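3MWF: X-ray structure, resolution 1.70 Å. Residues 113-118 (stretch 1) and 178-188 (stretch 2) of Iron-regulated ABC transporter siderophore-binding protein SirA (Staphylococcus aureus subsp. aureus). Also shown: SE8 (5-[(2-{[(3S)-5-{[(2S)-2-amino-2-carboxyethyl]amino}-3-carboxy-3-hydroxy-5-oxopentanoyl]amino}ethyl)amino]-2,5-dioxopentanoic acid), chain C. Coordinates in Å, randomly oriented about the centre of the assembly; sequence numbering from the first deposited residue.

Stretch 1, residues 113-118: VFKFKD
Stretch 2, residues 178-188: GGYAGEILNDL

How does Phe114 anchor the contact? It covers the most surface, 86 of the 436 Å² buried between the stretches. Its backbone (phi/psi -111/-5) lies in a loop that becomes helix from Phe116 on, its CA 4.8 Å from Tyr180 CA, and its CB points toward stretch 2. With chi1 at 56° (p) and chi2 at 74°, the ring lies over Gly179: Gly179 CA sits 3.5 Å from the centroid of the Phe114 ring, 11° off the normal, a CH-pi contact. Gly179 has phi/psi 65/-168, a positive phi that favours glycine. At the ring edge, Phe114 CD2 comes 3.6 Å from SE8 O27.

What makes Glu183 the polar centre? Glu183 N is hydrogen-bonded to Gly179 O at 3.0 Å, one helical turn back. Its CB points toward stretch 1, and chi angles of -66° (m), -160° (t) and 1° bring Glu183 OE2 2.7 Å from Lys115 NZ in a salt bridge. Lys115, the N-cap residue, starts sideways and reaches over with m, t, t, m rotamers. Glu183 OE1 accepts from water 2 at 2.6 Å and water 3 at 2.8 Å; water 2 accepts from Lys115 NZ and water 3 from Lys117 NZ, each at 3.2 Å.

Where does Tyr180 fit? Chi1 -173° (t) and chi2 73° put Tyr180 CD1 3.4 Å from Phe114 O. Phe116 (chi1 74°, p; chi2 -87°) packs Phe116 CD1 4.0 Å from Tyr180 CE1 and Phe116 CE1 3.8 Å from Ile184 CG1; all are buried, which suits apolar and aromatic groups. Water 1 donates to Phe114 O (2.9 Å) and Tyr180 O (2.8 Å).

What closes the far end? Partly exposed Asp187 (chi1 -76°, m) points toward stretch 1; Asp187 OD2 forms a 2.6 Å salt bridge with Lys117 NZ. Lys117 starts sideways, its long chain reaching across (chi -66°, 165°, -55°, -130°).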

# COMPACT_ATOMS: atom_id res chain seq x y z
N VAL A 113 2.05 6.39 3.31
CA VAL A 113 2.58 5.06 3.59
C VAL A 113 2.52 4.14 2.38
O VAL A 113 3.05 3.04 2.44
CB VAL A 113 1.85 4.39 4.79
CG1 VAL A 113 1.99 5.24 6.06
CG2 VAL A 113 0.34 4.11 4.45
N PHE A 114 1.79 4.55 1.34
CA PHE A 114 1.46 3.59 0.26
C PHE A 114 2.16 3.87 -1.06
O PHE A 114 2.01 3.07 -2.02
CB PHE A 114 -0.07 3.48 0.05
CG PHE A 114 -0.74 4.80 -0.24
CD1 PHE A 114 -0.59 5.42 -1.50
CD2 PHE A 114 -1.51 5.42 0.74
CE1 PHE A 114 -1.20 6.67 -1.75
CE2 PHE A 114 -2.14 6.63 0.51
CZ PHE A 114 -2.00 7.27 -0.76
N LYS A 115 2.90 4.98 -1.14
CA LYS A 115 3.61 5.31 -2.40
C LYS A 115 4.97 4.63 -2.40
O LYS A 115 6.02 5.25 -2.10
CB LYS A 115 3.72 6.83 -2.61
CG LYS A 115 2.34 7.53 -2.75
CD LYS A 115 2.52 9.06 -2.81
CE LYS A 115 1.15 9.79 -2.91
NZ LYS A 115 0.66 9.84 -4.31
N PHE A 116 4.95 3.33 -2.69
CA PHE A 116 6.11 2.47 -2.44
C PHE A 116 7.31 2.88 -3.31
O PHE A 116 8.45 2.64 -2.94
CB PHE A 116 5.73 1.00 -2.62
CG PHE A 116 5.57 0.61 -4.07
CD1 PHE A 116 4.34 0.77 -4.72
CD2 PHE A 116 6.66 0.11 -4.79
CE1 PHE A 116 4.19 0.44 -6.07
CE2 PHE A 116 6.52 -0.22 -6.15
CZ PHE A 116 5.27 -0.06 -6.79
N LYS A 117 7.04 3.56 -4.44
CA LYS A 117 8.15 4.03 -5.29
C LYS A 117 8.87 5.18 -4.60
O LYS A 117 10.10 5.26 -4.64
CB LYS A 117 7.64 4.40 -6.69
CG LYS A 117 7.12 3.17 -7.46
CD LYS A 117 6.28 3.52 -8.71
CE LYS A 117 5.11 4.45 -8.36
NZ LYS A 117 3.71 4.10 -8.83
N ASP A 118 8.11 6.06 -3.96
CA ASP A 118 8.71 7.16 -3.21
C ASP A 118 9.46 6.65 -1.98
O ASP A 118 10.57 7.11 -1.68
CB ASP A 118 7.64 8.20 -2.85
CG ASP A 118 7.09 8.90 -4.09
OD1 ASP A 118 7.68 8.74 -5.19
OD2 ASP A 118 6.08 9.62 -3.97
N GLY A 178 -7.08 5.98 -5.43
CA GLY A 178 -5.63 5.98 -5.32
C GLY A 178 -5.29 5.01 -4.19
O GLY A 178 -5.80 3.88 -4.13
N GLY A 179 -4.45 5.46 -3.27
CA GLY A 179 -3.97 4.55 -2.26
C GLY A 179 -3.10 3.45 -2.87
O GLY A 179 -2.69 3.54 -4.05
N TYR A 180 -2.80 2.43 -2.09
CA TYR A 180 -1.83 1.44 -2.53
C TYR A 180 -2.24 0.77 -3.85
O TYR A 180 -1.46 0.82 -4.83
CB TYR A 180 -1.64 0.34 -1.47
CG TYR A 180 -0.51 -0.57 -1.86
CD1 TYR A 180 0.83 -0.13 -1.78
CD2 TYR A 180 -0.77 -1.87 -2.33
CE1 TYR A 180 1.86 -0.97 -2.16
CE2 TYR A 180 0.29 -2.71 -2.73
CZ TYR A 180 1.58 -2.25 -2.63
OH TYR A 180 2.63 -3.05 -2.98
N ALA A 181 -3.41 0.12 -3.85
CA ALA A 181 -3.80 -0.66 -5.04
C ALA A 181 -4.28 0.26 -6.14
O ALA A 181 -3.98 0.03 -7.30
CB ALA A 181 -4.89 -1.69 -4.71
N GLY A 182 -4.98 1.34 -5.79
CA GLY A 182 -5.45 2.29 -6.82
C GLY A 182 -4.34 2.92 -7.66
O GLY A 182 -4.48 3.09 -8.89
N GLU A 183 -3.24 3.28 -7.01
CA GLU A 183 -2.10 3.80 -7.77
C GLU A 183 -1.43 2.75 -8.67
O GLU A 183 -1.02 3.08 -9.78
CB GLU A 183 -1.05 4.46 -6.88
CG GLU A 183 -1.59 5.74 -6.19
CD GLU A 183 -0.48 6.65 -5.70
OE1 GLU A 183 0.72 6.37 -5.87
OE2 GLU A 183 -0.80 7.71 -5.15
N ILE A 184 -1.31 1.51 -8.17
CA ILE A 184 -0.75 0.43 -8.99
C ILE A 184 -1.64 0.14 -10.20
O ILE A 184 -1.13 0.05 -11.32
CB ILE A 184 -0.49 -0.82 -8.15
CG1 ILE A 184 0.68 -0.52 -7.20
CG2 ILE A 184 -0.12 -2.02 -9.06
CD1 ILE A 184 0.78 -1.52 -6.03
N LEU A 185 -2.95 0.05 -9.99
CA LEU A 185 -3.84 -0.15 -11.13
C LEU A 185 -3.68 0.99 -12.14
O LEU A 185 -3.74 0.75 -13.35
CB LEU A 185 -5.31 -0.31 -10.72
CG LEU A 185 -5.65 -1.50 -9.85
CD1 LEU A 185 -7.15 -1.57 -9.66
CD2 LEU A 185 -5.07 -2.81 -10.43
N ASN A 186 -3.55 2.22 -11.64
CA ASN A 186 -3.31 3.36 -12.53
C ASN A 186 -2.00 3.16 -13.36
O ASN A 186 -1.97 3.40 -14.58
CB ASN A 186 -3.25 4.69 -11.74
CG ASN A 186 -3.38 5.90 -12.66
OD1 ASN A 186 -2.38 6.57 -12.99
ND2 ASN A 186 -4.58 6.17 -13.09
N ASP A 187 -0.94 2.70 -12.71
CA ASP A 187 0.31 2.39 -13.41
C ASP A 187 0.09 1.36 -14.52
O ASP A 187 0.68 1.45 -15.61
CB ASP A 187 1.35 1.81 -12.43
CG ASP A 187 1.99 2.86 -11.55
OD1 ASP A 187 1.87 4.08 -11.77
OD2 ASP A 187 2.69 2.45 -10.61
N LEU A 188 -0.75 0.38 -14.23
CA LEU A 188 -1.01 -0.73 -15.14
C LEU A 188 -1.90 -0.35 -16.33
O LEU A 188 -2.13 -1.16 -17.22
CB LEU A 188 -1.63 -1.88 -14.37
CG LEU A 188 -0.68 -2.47 -13.33
CD1 LEU A 188 -1.45 -3.44 -12.49
CD2 LEU A 188 0.55 -3.18 -14.03
C1 SE8 C . -5.55 2.98 10.74
C2 SE8 C . -6.58 1.97 10.32
C3 SE8 C . -5.94 0.60 10.14
N4 SE8 C . -4.99 0.55 9.04
C5 SE8 C . -5.35 0.16 7.83
C6 SE8 C . -4.32 0.32 6.73
C7 SE8 C . -4.34 1.74 6.17
C8 SE8 C . -3.15 1.87 5.19
C9 SE8 C . -3.16 3.16 4.37
N10 SE8 C . -3.60 4.27 4.95
C11 SE8 C . -3.58 5.51 4.20
C12 SE8 C . -2.69 6.54 4.88
N13 SE8 C . -2.99 7.89 4.44
C14 SE8 C . -3.99 8.66 4.95
C15 SE8 C . -4.60 8.32 6.28
C16 SE8 C . -5.57 7.22 5.92
C17 SE8 C . -5.79 6.18 6.97
C18 SE8 C . -7.19 6.01 7.33
O19 SE8 C . -5.13 2.96 11.93
O20 SE8 C . -5.19 3.84 9.91
N21 SE8 C . -7.21 2.42 9.07
O22 SE8 C . -6.44 -0.29 7.55
C23 SE8 C . -5.67 2.02 5.51
O24 SE8 C . -5.92 1.53 4.38
O25 SE8 C . -6.51 2.76 6.09
O26 SE8 C . -4.22 2.67 7.26
O27 SE8 C . -2.73 3.14 3.22
O28 SE8 C . -4.45 9.62 4.35
O29 SE8 C . -4.90 5.43 7.38
O30 SE8 C . -7.55 4.93 7.79
O31 SE8 C . -8.00 6.95 7.14
O HOH W 1 1.04 2.09 -4.56
O HOH W 2 2.52 8.23 -6.43
O HOH W 3 2.25 4.08 -5.96